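Local coordinates for YUKD protein (Bacillus subtilis, PDB 2BPS) that is required for secretion of YukE and is probably a component or regulator of the ESX/ESAT-6-like secretion system, at residues Tyr4-Tyr14 against Ile72-Leu81. Residues are numbered along the deposited sequence; the frame is centred on the assembly and turned at random.
Sequences YIDITIDLKHY and ITNGDRLEIL
Thr8, Ile9 and Asp10 pair in parallel register with Arg77, Leu78 and Glu79, and the backbone ladder is the evidence: Thr8 N donates to Asp76 O, Leu78 N to Thr8 O at 2.7 Å, and Asp10 N to Leu78 O, before a weak bond from Ile80 N to Asp10 O. The axes of strands 4-10 and 77-80 come within 4.7 Å at their closest, with 25° between their directions.

On one face of the sheet, Arg77 grips Asp10 side-on. Both NE (3.1 Å) and NH1 (3.0 Å) of Arg77 converge on Asp10 OD1, which lies in the guanidinium plane, although the carboxylate is turned 71° from that plane. Asp10 CG stands anti to its backbone N (chi1 -172°), and the Arg77 chain, extended from CG to NE, rises from the same face and brings NE and NH1 up to OD1. A leucine in place of Arg77 would probably strip OD1 of both donors and remove the guanidinium charge paired with the Asp10 carboxylate.

The other face is aliphatic. Ile80 CD1 lies 3.5 Å from Leu11 CD2 and also touches Ile9 CG2, while Ile9 CD1 packs on Leu78 CB and Ile5 CD1 on Ile72 CG2. At the C-terminus, Tyr14 OH donates to Leu81 O (2.9 Å) at the ring edge, and Ile80 CG2 lies 3.8 Å from Tyr14 CE1.

These first and last strands form the central parallel pair of the ubiquitin-like beta-grasp fold. Strand 18-24 flanks 4-10 and strand 51-54 flanks 77-80, both antiparallel, while helix 31-39 covers the aliphatic face through Val32 on Ile7 and Ile9, and Ala36 on Ile80.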
loop_
_atom_site.group_PDB
_atom_site.type_symbol
_atom_site.label_atom_id
_atom_site.label_comp_id
_atom_site.label_asym_id
_atom_site.label_seq_id
_atom_site.Cartn_x
_atom_site.Cartn_y
_atom_site.Cartn_z
ATOM N N TYR A 4 13.478 -5.111 3.556
ATOM C CA TYR A 4 12.689 -5.272 2.332
ATOM C C TYR A 4 11.573 -6.294 2.399
ATOM O O TYR A 4 11.774 -7.410 2.864
ATOM C CB TYR A 4 13.605 -5.616 1.145
ATOM C CG TYR A 4 14.434 -4.450 0.654
ATOM C CD1 TYR A 4 15.803 -4.584 0.425
ATOM C CD2 TYR A 4 13.855 -3.196 0.469
ATOM C CE1 TYR A 4 16.576 -3.495 0.035
ATOM C CE2 TYR A 4 14.617 -2.102 0.078
ATOM C CZ TYR A 4 15.975 -2.258 -0.131
ATOM O OH TYR A 4 16.720 -1.158 -0.462
ATOM N N ILE A 5 10.396 -5.901 1.922
ATOM C CA ILE A 5 9.235 -6.785 1.895
ATOM C C ILE A 5 8.579 -6.777 0.515
ATOM O O ILE A 5 8.547 -5.760 -0.162
ATOM C CB ILE A 5 8.168 -6.373 2.939
ATOM C CG1 ILE A 5 7.576 -5.014 2.580
ATOM C CG2 ILE A 5 8.787 -6.285 4.310
ATOM C CD1 ILE A 5 6.483 -4.570 3.505
ATOM N N ASP A 6 8.071 -7.927 0.101
ATOM C CA ASP A 6 7.396 -8.054 -1.183
ATOM C C ASP A 6 5.918 -8.066 -0.911
ATOM O O ASP A 6 5.419 -8.965 -0.247
ATOM C CB ASP A 6 7.755 -9.363 -1.862
ATOM C CG ASP A 6 9.108 -9.329 -2.503
ATOM O OD1 ASP A 6 9.472 -10.342 -3.129
ATOM O OD2 ASP A 6 9.807 -8.301 -2.390
ATOM N N ILE A 7 5.207 -7.079 -1.430
ATOM C CA ILE A 7 3.773 -7.019 -1.205
ATOM C C ILE A 7 3.028 -6.817 -2.517
ATOM O O ILE A 7 3.645 -6.753 -3.585
ATOM C CB ILE A 7 3.428 -5.880 -0.224
ATOM C CG1 ILE A 7 3.891 -4.538 -0.799
ATOM C CG2 ILE A 7 4.083 -6.162 1.118
ATOM C CD1 ILE A 7 3.622 -3.352 0.097
ATOM N N THR A 8 1.702 -6.745 -2.429
ATOM C CA THR A 8 0.863 -6.530 -3.599
ATOM C C THR A 8 -0.041 -5.339 -3.358
ATOM O O THR A 8 -0.660 -5.234 -2.296
ATOM C CB THR A 8 -0.025 -7.724 -3.871
ATOM O OG1 THR A 8 0.793 -8.858 -4.095
ATOM C CG2 THR A 8 -0.868 -7.494 -5.089
ATOM N N ILE A 9 -0.120 -4.442 -4.334
ATOM C CA ILE A 9 -0.981 -3.285 -4.202
ATOM C C ILE A 9 -2.199 -3.462 -5.102
ATOM O O ILE A 9 -2.071 -3.766 -6.290
ATOM C CB ILE A 9 -0.239 -2.012 -4.569
ATOM C CG1 ILE A 9 1.113 -1.981 -3.838
ATOM C CG2 ILE A 9 -1.083 -0.807 -4.207
ATOM C CD1 ILE A 9 1.050 -2.236 -2.329
ATOM N N ASP A 10 -3.382 -3.280 -4.520
ATOM C CA ASP A 10 -4.638 -3.444 -5.236
ATOM C C ASP A 10 -5.426 -2.134 -5.352
ATOM O O ASP A 10 -5.911 -1.598 -4.365
ATOM C CB ASP A 10 -5.471 -4.512 -4.522
ATOM C CG ASP A 10 -6.715 -4.912 -5.294
ATOM O OD1 ASP A 10 -7.253 -6.003 -4.998
ATOM O OD2 ASP A 10 -7.165 -4.146 -6.182
ATOM N N LEU A 11 -5.545 -1.623 -6.574
ATOM C CA LEU A 11 -6.280 -0.390 -6.829
ATOM C C LEU A 11 -7.731 -0.700 -7.201
ATOM O O LEU A 11 -8.300 -0.095 -8.114
ATOM C CB LEU A 11 -5.611 0.397 -7.957
ATOM C CG LEU A 11 -4.195 0.886 -7.649
ATOM C CD1 LEU A 11 -3.559 1.434 -8.905
ATOM C CD2 LEU A 11 -4.243 1.946 -6.568
ATOM N N LYS A 12 -8.321 -1.647 -6.482
ATOM C CA LYS A 12 -9.704 -2.047 -6.704
ATOM C C LYS A 12 -10.636 -0.829 -6.762
ATOM O O LYS A 12 -11.450 -0.706 -7.672
ATOM C CB LYS A 12 -10.136 -2.990 -5.574
ATOM C CG LYS A 12 -11.563 -3.494 -5.658
ATOM C CD LYS A 12 -11.971 -4.270 -4.391
ATOM C CE LYS A 12 -11.153 -5.562 -4.176
ATOM N NZ LYS A 12 -11.370 -6.630 -5.216
ATOM N N HIS A 13 -10.494 0.067 -5.784
ATOM C CA HIS A 13 -11.317 1.273 -5.668
ATOM C C HIS A 13 -10.932 2.396 -6.622
ATOM O O HIS A 13 -11.287 3.555 -6.398
ATOM C CB HIS A 13 -11.266 1.812 -4.232
ATOM C CG HIS A 13 -11.743 0.836 -3.205
ATOM N ND1 HIS A 13 -11.444 0.962 -1.864
ATOM C CD2 HIS A 13 -12.469 -0.301 -3.324
ATOM C CE1 HIS A 13 -11.960 -0.060 -1.204
ATOM N NE2 HIS A 13 -12.586 -0.841 -2.067
ATOM N N TYR A 14 -10.186 2.074 -7.668
ATOM C CA TYR A 14 -9.793 3.091 -8.631
ATOM C C TYR A 14 -9.858 2.504 -10.039
ATOM O O TYR A 14 -10.914 2.021 -10.446
ATOM C CB TYR A 14 -8.401 3.620 -8.292
ATOM C CG TYR A 14 -8.359 4.328 -6.953
ATOM C CD1 TYR A 14 -8.316 3.613 -5.755
ATOM C CD2 TYR A 14 -8.416 5.711 -6.880
ATOM C CE1 TYR A 14 -8.337 4.269 -4.513
ATOM C CE2 TYR A 14 -8.436 6.377 -5.647
ATOM C CZ TYR A 14 -8.400 5.647 -4.474
ATOM O OH TYR A 14 -8.452 6.293 -3.267
ATOM N N ILE A 72 3.124 -5.521 8.476
ATOM C CA ILE A 72 2.957 -5.785 7.058
ATOM C C ILE A 72 4.220 -6.446 6.502
ATOM O O ILE A 72 5.310 -5.890 6.592
ATOM C CB ILE A 72 2.634 -4.462 6.334
ATOM C CG1 ILE A 72 1.213 -4.040 6.715
ATOM C CG2 ILE A 72 2.807 -4.607 4.828
ATOM C CD1 ILE A 72 0.802 -2.689 6.221
ATOM N N THR A 73 4.068 -7.645 5.942
ATOM C CA THR A 73 5.202 -8.404 5.399
ATOM C C THR A 73 4.910 -9.008 4.046
ATOM O O THR A 73 3.807 -8.870 3.518
ATOM C CB THR A 73 5.568 -9.581 6.294
ATOM O OG1 THR A 73 4.782 -9.512 7.487
ATOM C CG2 THR A 73 7.060 -9.566 6.626
ATOM N N ASN A 74 5.898 -9.716 3.510
ATOM C CA ASN A 74 5.754 -10.348 2.213
ATOM C C ASN A 74 4.454 -11.128 2.181
ATOM O O ASN A 74 4.057 -11.698 3.188
ATOM C CB ASN A 74 6.925 -11.289 1.954
ATOM C CG ASN A 74 8.191 -10.847 2.662
ATOM O OD1 ASN A 74 8.320 -11.015 3.873
ATOM N ND2 ASN A 74 9.126 -10.264 1.917
ATOM N N GLY A 75 3.789 -11.135 1.028
ATOM C CA GLY A 75 2.540 -11.859 0.901
ATOM C C GLY A 75 1.330 -10.978 1.127
ATOM O O GLY A 75 0.268 -11.229 0.553
ATOM N N ASP A 76 1.476 -9.952 1.963
ATOM C CA ASP A 76 0.376 -9.029 2.248
ATOM C C ASP A 76 -0.137 -8.300 1.000
ATOM O O ASP A 76 0.631 -7.919 0.110
ATOM C CB ASP A 76 0.801 -7.987 3.297
ATOM C CG ASP A 76 0.848 -8.558 4.698
ATOM O OD1 ASP A 76 0.530 -9.757 4.839
ATOM O OD2 ASP A 76 1.194 -7.815 5.647
ATOM N N ARG A 77 -1.448 -8.112 0.944
ATOM C CA ARG A 77 -2.070 -7.420 -0.172
ATOM C C ARG A 77 -2.663 -6.145 0.405
ATOM O O ARG A 77 -3.534 -6.204 1.282
ATOM C CB ARG A 77 -3.173 -8.293 -0.778
ATOM C CG ARG A 77 -3.798 -7.760 -2.055
ATOM C CD ARG A 77 -4.987 -8.628 -2.432
ATOM N NE ARG A 77 -5.585 -8.264 -3.720
ATOM C CZ ARG A 77 -5.402 -8.935 -4.857
ATOM N NH1 ARG A 77 -5.993 -8.522 -5.974
ATOM N NH2 ARG A 77 -4.634 -10.022 -4.879
ATOM N N LEU A 78 -2.183 -4.993 -0.055
ATOM C CA LEU A 78 -2.714 -3.733 0.454
ATOM C C LEU A 78 -3.734 -3.156 -0.517
ATOM O O LEU A 78 -3.436 -2.893 -1.681
ATOM C CB LEU A 78 -1.601 -2.702 0.704
ATOM C CG LEU A 78 -0.413 -3.068 1.602
ATOM C CD1 LEU A 78 0.261 -1.785 2.076
ATOM C CD2 LEU A 78 -0.862 -3.886 2.793
ATOM N N GLU A 79 -4.947 -2.976 -0.023
ATOM C CA GLU A 79 -6.026 -2.432 -0.822
ATOM C C GLU A 79 -6.074 -0.967 -0.440
ATOM O O GLU A 79 -6.292 -0.637 0.727
ATOM C CB GLU A 79 -7.333 -3.140 -0.444
ATOM C CG GLU A 79 -8.566 -2.807 -1.246
ATOM C CD GLU A 79 -9.801 -3.548 -0.712
ATOM O OE1 GLU A 79 -10.639 -2.929 -0.003
ATOM O OE2 GLU A 79 -9.923 -4.762 -0.991
ATOM N N ILE A 80 -5.819 -0.091 -1.405
ATOM C CA ILE A 80 -5.866 1.342 -1.147
ATOM C C ILE A 80 -7.331 1.731 -1.138
ATOM O O ILE A 80 -8.065 1.413 -2.072
ATOM C CB ILE A 80 -5.158 2.141 -2.249
ATOM C CG1 ILE A 80 -3.645 1.917 -2.159
ATOM C CG2 ILE A 80 -5.507 3.617 -2.124
ATOM C CD1 ILE A 80 -2.868 2.410 -3.365
ATOM N N LEU A 81 -7.767 2.402 -0.082
ATOM C CA LEU A 81 -9.161 2.789 -0.017
ATOM C C LEU A 81 -9.323 4.151 -0.668
ATOM O O LEU A 81 -8.318 4.894 -0.765
ATOM C CB LEU A 81 -9.642 2.842 1.438
ATOM C CG LEU A 81 -9.506 1.589 2.317
ATOM C CD1 LEU A 81 -9.937 1.923 3.717
ATOM C CD2 LEU A 81 -10.342 0.442 1.779
ATOM O OXT LEU A 81 -10.463 4.457 -1.067
#